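Local structure of cellulose binding protein (4JJO) at residues M33-S38 and V61-A66; T50-T55 and Y99-D104. The protein binds cellulose as the expansin part of a longer protein, CelA, probably loosens plant cell walls, and belongs to a whole that is probably an endoglucanase. All coordinates share one frame; numbering follows the deposited sequence.

Contact 1 (M33-S38 and V61-A66)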
loop_
_atom_site.group_PDB
_atom_site.type_symbol
_atom_site.label_atom_id
_atom_site.label_comp_id
_atom_site.label_asym_id
_atom_site.label_seq_id
_atom_site.Cartn_x
_atom_site.Cartn_y
_atom_site.Cartn_z
ATOM N N MET A 33 -12.318 -4.595 2.842
ATOM C CA MET A 33 -12.495 -3.770 1.655
ATOM C C MET A 33 -11.147 -3.558 0.981
ATOM O O MET A 33 -10.376 -2.676 1.361
ATOM C CB MET A 33 -13.125 -2.429 2.022
ATOM C CG MET A 33 -14.516 -2.547 2.630
ATOM S SD MET A 33 -15.717 -3.283 1.502
ATOM C CE MET A 33 -17.148 -3.423 2.566
ATOM N N TYR A 34 -10.868 -4.390 -0.015
ATOM C CA TYR A 34 -9.601 -4.329 -0.729
ATOM C C TYR A 34 -9.809 -4.705 -2.185
ATOM O O TYR A 34 -10.906 -5.103 -2.577
ATOM C CB TYR A 34 -8.572 -5.256 -0.082
ATOM C CG TYR A 34 -9.006 -6.702 0.021
ATOM C CD1 TYR A 34 -8.739 -7.600 -1.001
ATOM C CD2 TYR A 34 -9.668 -7.169 1.148
ATOM C CE1 TYR A 34 -9.129 -8.922 -0.907
ATOM C CE2 TYR A 34 -10.058 -8.487 1.252
ATOM C CZ TYR A 34 -9.785 -9.359 0.223
ATOM O OH TYR A 34 -10.177 -10.674 0.324
ATOM N N VAL A 35 -8.755 -4.585 -2.982
ATOM C CA VAL A 35 -8.874 -4.784 -4.420
ATOM C C VAL A 35 -7.539 -5.167 -5.040
ATOM O O VAL A 35 -6.478 -4.758 -4.563
ATOM C CB VAL A 35 -9.389 -3.501 -5.102
ATOM C CG1 VAL A 35 -8.398 -2.362 -4.904
ATOM C CG2 VAL A 35 -9.654 -3.739 -6.579
ATOM N N ALA A 36 -7.604 -5.970 -6.098
ATOM C CA ALA A 36 -6.447 -6.265 -6.924
ATOM C C ALA A 36 -6.592 -5.494 -8.227
ATOM O O ALA A 36 -7.655 -5.507 -8.849
ATOM C CB ALA A 36 -6.354 -7.748 -7.198
ATOM N N VAL A 37 -5.526 -4.817 -8.635
ATOM C CA VAL A 37 -5.581 -3.960 -9.814
ATOM C C VAL A 37 -4.698 -4.494 -10.934
ATOM O O VAL A 37 -3.775 -5.270 -10.695
ATOM C CB VAL A 37 -5.157 -2.517 -9.480
ATOM C CG1 VAL A 37 -6.141 -1.887 -8.502
ATOM C CG2 VAL A 37 -3.741 -2.483 -8.919
ATOM N N SER A 38 -4.986 -4.064 -12.157
ATOM C CA SER A 38 -4.242 -4.524 -13.321
ATOM C C SER A 38 -2.767 -4.165 -13.183
ATOM O O SER A 38 -2.403 -3.265 -12.423
ATOM C CB SER A 38 -4.818 -3.920 -14.604
ATOM O OG SER A 38 -4.702 -2.510 -14.598
ATOM N N VAL A 61 -18.110 2.386 -2.595
ATOM C CA VAL A 61 -17.317 1.847 -1.499
ATOM C C VAL A 61 -15.846 2.193 -1.695
ATOM O O VAL A 61 -15.372 2.323 -2.824
ATOM C CB VAL A 61 -17.467 0.317 -1.393
ATOM C CG1 VAL A 61 -16.824 -0.368 -2.589
ATOM C CG2 VAL A 61 -16.860 -0.189 -0.095
ATOM N N ARG A 62 -15.130 2.348 -0.588
ATOM C CA ARG A 62 -13.704 2.636 -0.629
ATOM C C ARG A 62 -12.917 1.359 -0.378
ATOM O O ARG A 62 -13.201 0.625 0.568
ATOM C CB ARG A 62 -13.352 3.689 0.418
ATOM C CG ARG A 62 -11.875 4.043 0.478
ATOM C CD ARG A 62 -11.651 5.332 1.256
ATOM N NE ARG A 62 -12.243 6.476 0.570
ATOM C CZ ARG A 62 -12.106 7.740 0.953
ATOM N NH1 ARG A 62 -11.391 8.046 2.026
ATOM N NH2 ARG A 62 -12.688 8.704 0.254
ATOM N N VAL A 63 -11.936 1.090 -1.236
ATOM C CA VAL A 63 -11.127 -0.115 -1.112
ATOM C C VAL A 63 -9.634 0.202 -1.112
ATOM O O VAL A 63 -9.180 1.127 -1.788
ATOM C CB VAL A 63 -11.427 -1.120 -2.250
ATOM C CG1 VAL A 63 -12.828 -1.692 -2.104
ATOM C CG2 VAL A 63 -11.248 -0.464 -3.612
ATOM N N GLN A 64 -8.878 -0.570 -0.338
ATOM C CA GLN A 64 -7.429 -0.439 -0.298
ATOM C C GLN A 64 -6.806 -1.288 -1.402
ATOM O O GLN A 64 -7.131 -2.466 -1.548
ATOM C CB GLN A 64 -6.887 -0.888 1.062
ATOM C CG GLN A 64 -5.365 -0.874 1.157
ATOM C CD GLN A 64 -4.831 -1.273 2.529
ATOM O OE1 GLN A 64 -3.639 -1.128 2.801
ATOM N NE2 GLN A 64 -5.703 -1.779 3.396
ATOM N N VAL A 65 -5.919 -0.687 -2.184
ATOM C CA VAL A 65 -5.192 -1.435 -3.200
ATOM C C VAL A 65 -4.191 -2.340 -2.495
ATOM O O VAL A 65 -3.283 -1.866 -1.815
ATOM C CB VAL A 65 -4.460 -0.510 -4.183
ATOM C CG1 VAL A 65 -3.545 -1.322 -5.084
ATOM C CG2 VAL A 65 -5.457 0.285 -5.013
ATOM N N ALA A 66 -4.365 -3.647 -2.661
ATOM C CA ALA A 66 -3.625 -4.618 -1.868
ATOM C C ALA A 66 -2.956 -5.696 -2.707
ATOM O O ALA A 66 -2.186 -6.498 -2.181
ATOM C CB ALA A 66 -4.563 -5.271 -0.878
#
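Met33 has CG beside its own backbone N (chi1 -62°), and a second bend at chi2 (-62°) places SD against Val61, 3.7 Å from CG2. The two side chains cross obliquely. Nearer the backbone, Met33 CB lies 3.4 Å from Arg62 O. In Val35, CG1 stands between the backbone N and the carbonyl carbon. It touches Val63 CG2 at 3.7 Å, the two valines crossing at about a right angle, and it also meets Val65 CG2 at 4.0 Å. Val37 and Val65 meet through their methyls, again nearly at right angles. Val35 also touches Leu77 and Leu79 of strand 76-80, and Ala83 of helix 81-87 touches both Met33 and Val63.

The strands run parallel, but with a strong twist of 53° between them. Strand 34-38 sits between strands 59-69 and 76-80 in the six-stranded sheet of the expansin N-terminal domain, whose family has the double-psi beta-barrel fold.

Gln64 N gives a nearly straight hydrogen bond to Met33 O at 3.1 Å, reaching it from above the carbonyl plane. Ala66 N bonds to Val35 O, also at 3.1 Å, here nearly along the C=O axis. Between them, Val35 N makes only a weak bond to Gln64 O at 3.0 Å. The same oxygen takes a CA-H contact from Tyr34 CA at 3.2 Å. On the face opposite Val35 and Val65, Tyr34 CB leaves the sheet and packs on Ala66 CB, while Tyr34 OH accepts a hydrogen bond from Leu12 N.

Contact 2 (T50-T55 and Y99-D104)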
loop_
_atom_site.group_PDB
_atom_site.type_symbol
_atom_site.label_atom_id
_atom_site.label_comp_id
_atom_site.label_asym_id
_atom_site.label_seq_id
_atom_site.Cartn_x
_atom_site.Cartn_y
_atom_site.Cartn_z
ATOM N N THR A 50 -2.616 2.708 -1.574
ATOM C CA THR A 50 -3.548 3.744 -2.001
ATOM C C THR A 50 -4.976 3.219 -1.949
ATOM O O THR A 50 -5.205 2.021 -1.785
ATOM C CB THR A 50 -3.248 4.259 -3.426
ATOM O OG1 THR A 50 -3.514 3.228 -4.388
ATOM C CG2 THR A 50 -1.805 4.725 -3.543
ATOM N N PHE A 51 -5.932 4.125 -2.091
ATOM C CA PHE A 51 -7.337 3.768 -1.976
ATOM C C PHE A 51 -8.112 4.195 -3.210
ATOM O O PHE A 51 -7.847 5.247 -3.792
ATOM C CB PHE A 51 -7.942 4.418 -0.731
ATOM C CG PHE A 51 -7.460 3.816 0.559
ATOM C CD1 PHE A 51 -8.252 2.927 1.264
ATOM C CD2 PHE A 51 -6.211 4.132 1.062
ATOM C CE1 PHE A 51 -7.810 2.369 2.448
ATOM C CE2 PHE A 51 -5.762 3.576 2.246
ATOM C CZ PHE A 51 -6.564 2.693 2.940
ATOM N N LEU A 52 -9.065 3.359 -3.609
ATOM C CA LEU A 52 -9.972 3.678 -4.699
ATOM C C LEU A 52 -11.375 3.867 -4.148
ATOM O O LEU A 52 -11.819 3.087 -3.307
ATOM C CB LEU A 52 -10.013 2.541 -5.724
ATOM C CG LEU A 52 -8.690 2.016 -6.280
ATOM C CD1 LEU A 52 -8.956 0.857 -7.236
ATOM C CD2 LEU A 52 -7.923 3.119 -6.973
ATOM N N ASP A 53 -12.068 4.901 -4.612
ATOM C CA ASP A 53 -13.505 4.997 -4.392
ATOM C C ASP A 53 -14.204 4.442 -5.620
ATOM O O ASP A 53 -14.152 5.035 -6.697
ATOM C CB ASP A 53 -13.946 6.438 -4.124
ATOM C CG ASP A 53 -13.830 6.814 -2.665
ATOM O OD1 ASP A 53 -13.711 5.895 -1.828
ATOM O OD2 ASP A 53 -13.865 8.022 -2.349
ATOM N N VAL A 54 -14.847 3.292 -5.447
ATOM C CA VAL A 54 -15.458 2.567 -6.553
ATOM C C VAL A 54 -16.968 2.739 -6.532
ATOM O O VAL A 54 -17.619 2.431 -5.534
ATOM C CB VAL A 54 -15.136 1.065 -6.465
ATOM C CG1 VAL A 54 -15.693 0.332 -7.668
ATOM C CG2 VAL A 54 -13.634 0.850 -6.358
ATOM N N THR A 55 -17.519 3.230 -7.638
ATOM C CA THR A 55 -18.959 3.397 -7.768
ATOM C C THR A 55 -19.545 2.279 -8.620
ATOM O O THR A 55 -19.140 2.072 -9.765
ATOM C CB THR A 55 -19.317 4.750 -8.403
ATOM O OG1 THR A 55 -18.849 5.813 -7.563
ATOM C CG2 THR A 55 -20.823 4.874 -8.578
ATOM N N TYR A 99 -14.370 4.377 -11.168
ATOM C CA TYR A 99 -13.565 4.609 -9.975
ATOM C C TYR A 99 -12.510 5.695 -10.111
ATOM O O TYR A 99 -12.082 6.051 -11.209
ATOM C CB TYR A 99 -12.911 3.310 -9.482
ATOM C CG TYR A 99 -11.981 2.630 -10.464
ATOM C CD1 TYR A 99 -10.613 2.845 -10.412
ATOM C CD2 TYR A 99 -12.470 1.751 -11.424
ATOM C CE1 TYR A 99 -9.755 2.215 -11.294
ATOM C CE2 TYR A 99 -11.618 1.115 -12.311
ATOM C CZ TYR A 99 -10.261 1.351 -12.240
ATOM O OH TYR A 99 -9.409 0.724 -13.120
ATOM N N VAL A 100 -12.118 6.219 -8.958
ATOM C CA VAL A 100 -11.061 7.211 -8.858
ATOM C C VAL A 100 -10.114 6.801 -7.747
ATOM O O VAL A 100 -10.507 6.103 -6.812
ATOM C CB VAL A 100 -11.616 8.606 -8.508
ATOM C CG1 VAL A 100 -12.417 9.174 -9.664
ATOM C CG2 VAL A 100 -12.457 8.539 -7.240
ATOM N N THR A 101 -8.864 7.233 -7.853
ATOM C CA THR A 101 -7.929 7.111 -6.746
ATOM C C THR A 101 -8.180 8.254 -5.773
ATOM O O THR A 101 -8.291 9.412 -6.174
ATOM C CB THR A 101 -6.472 7.155 -7.226
ATOM O OG1 THR A 101 -6.184 5.979 -7.992
ATOM C CG2 THR A 101 -5.521 7.221 -6.042
ATOM N N VAL A 102 -8.275 7.919 -4.493
ATOM C CA VAL A 102 -8.549 8.906 -3.462
ATOM C C VAL A 102 -7.296 9.701 -3.134
ATOM O O VAL A 102 -6.231 9.130 -2.898
ATOM C CB VAL A 102 -9.047 8.235 -2.167
ATOM C CG1 VAL A 102 -9.283 9.278 -1.086
ATOM C CG2 VAL A 102 -10.312 7.432 -2.431
ATOM N N ARG A 103 -7.423 11.023 -3.123
ATOM C CA ARG A 103 -6.326 11.878 -2.690
ATOM C C ARG A 103 -6.417 12.112 -1.189
ATOM O O ARG A 103 -7.491 12.415 -0.666
ATOM C CB ARG A 103 -6.352 13.216 -3.429
ATOM C CG ARG A 103 -5.088 14.036 -3.232
ATOM C CD ARG A 103 -5.027 15.233 -4.166
ATOM N NE ARG A 103 -3.836 16.041 -3.915
ATOM C CZ ARG A 103 -3.348 16.947 -4.756
ATOM N NH1 ARG A 103 -3.933 17.171 -5.925
ATOM N NH2 ARG A 103 -2.260 17.628 -4.427
ATOM N N ASP A 104 -5.284 11.964 -0.508
ATOM C CA ASP A 104 -5.191 12.172 0.935
ATOM C C ASP A 104 -6.352 11.541 1.693
ATOM O O ASP A 104 -7.095 12.241 2.382
ATOM C CB ASP A 104 -5.118 13.667 1.261
ATOM C CG ASP A 104 -3.885 14.323 0.691
ATOM O OD1 ASP A 104 -3.041 13.593 0.132
ATOM O OD2 ASP A 104 -3.751 15.560 0.806
HETATM O O HOH W 1 -4.352 4.076 -7.057
HETATM O O HOH W 2 -5.092 6.899 -2.161
#
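Phe51 to Val54 pair antiparallel with Tyr99 to Val102, their strand axes at 163°, through a nearly straight bond from Val102 N to Phe51 O (2.8 Å) and the hydrogen-bonded pair of Asp53 and Val100, with Asp53 N to Val100 O at 3.0 Å and a longer return bond from Val100 N to Asp53 O at 3.3 Å.

CG1 of Val102 is anti to the backbone N (chi1 178°), which leaves CG2 beside that N and against the carboxylate of Asp53, 3.6 Å from its CG. The same methyl also meets Phe51 CB. Asp53 OD1 makes a salt bridge to Arg62 of the next strand.

Strand 95-101 is the last in the order of the double-psi beta-barrel sheet, and it also pairs with strand 3-10 through Tyr99 and Thr3, so the sheet closes on itself.

On the face opposite Asp53 and Val100, Leu52 and Tyr99 lie side by side, CD1 to CD1 at 4.1 Å. Val54 CG2 packs on Tyr99 CB. Tyr99 OH bonds to Glu41. Leu52 CD2 touches Thr101 OG1 at 3.5 Å. One water links Thr101 OG1 to Thr50 OG1, and a second joins Phe51 N to Val102 O.

How the contacts relate
Both contacts belong to one six-stranded sheet and meet where strand 59-69 pairs with strand 51-56. Val65 N lies 2.8 Å from Thr50 O, and Val61 O is as close to Val54 N, both probable hydrogen bonds. The Phe51 ring packs on Gln64 CB. Contact 1 is the more buried. Its pairing is parallel, and valines and a methionine carry most of its side-chain packing. Contact 2 is antiparallel and only partly buried, and it mixes apolar packing with a carboxylate, hydroxyls and bridging waters. Leu77 of strand 76-80 touches side chains of both.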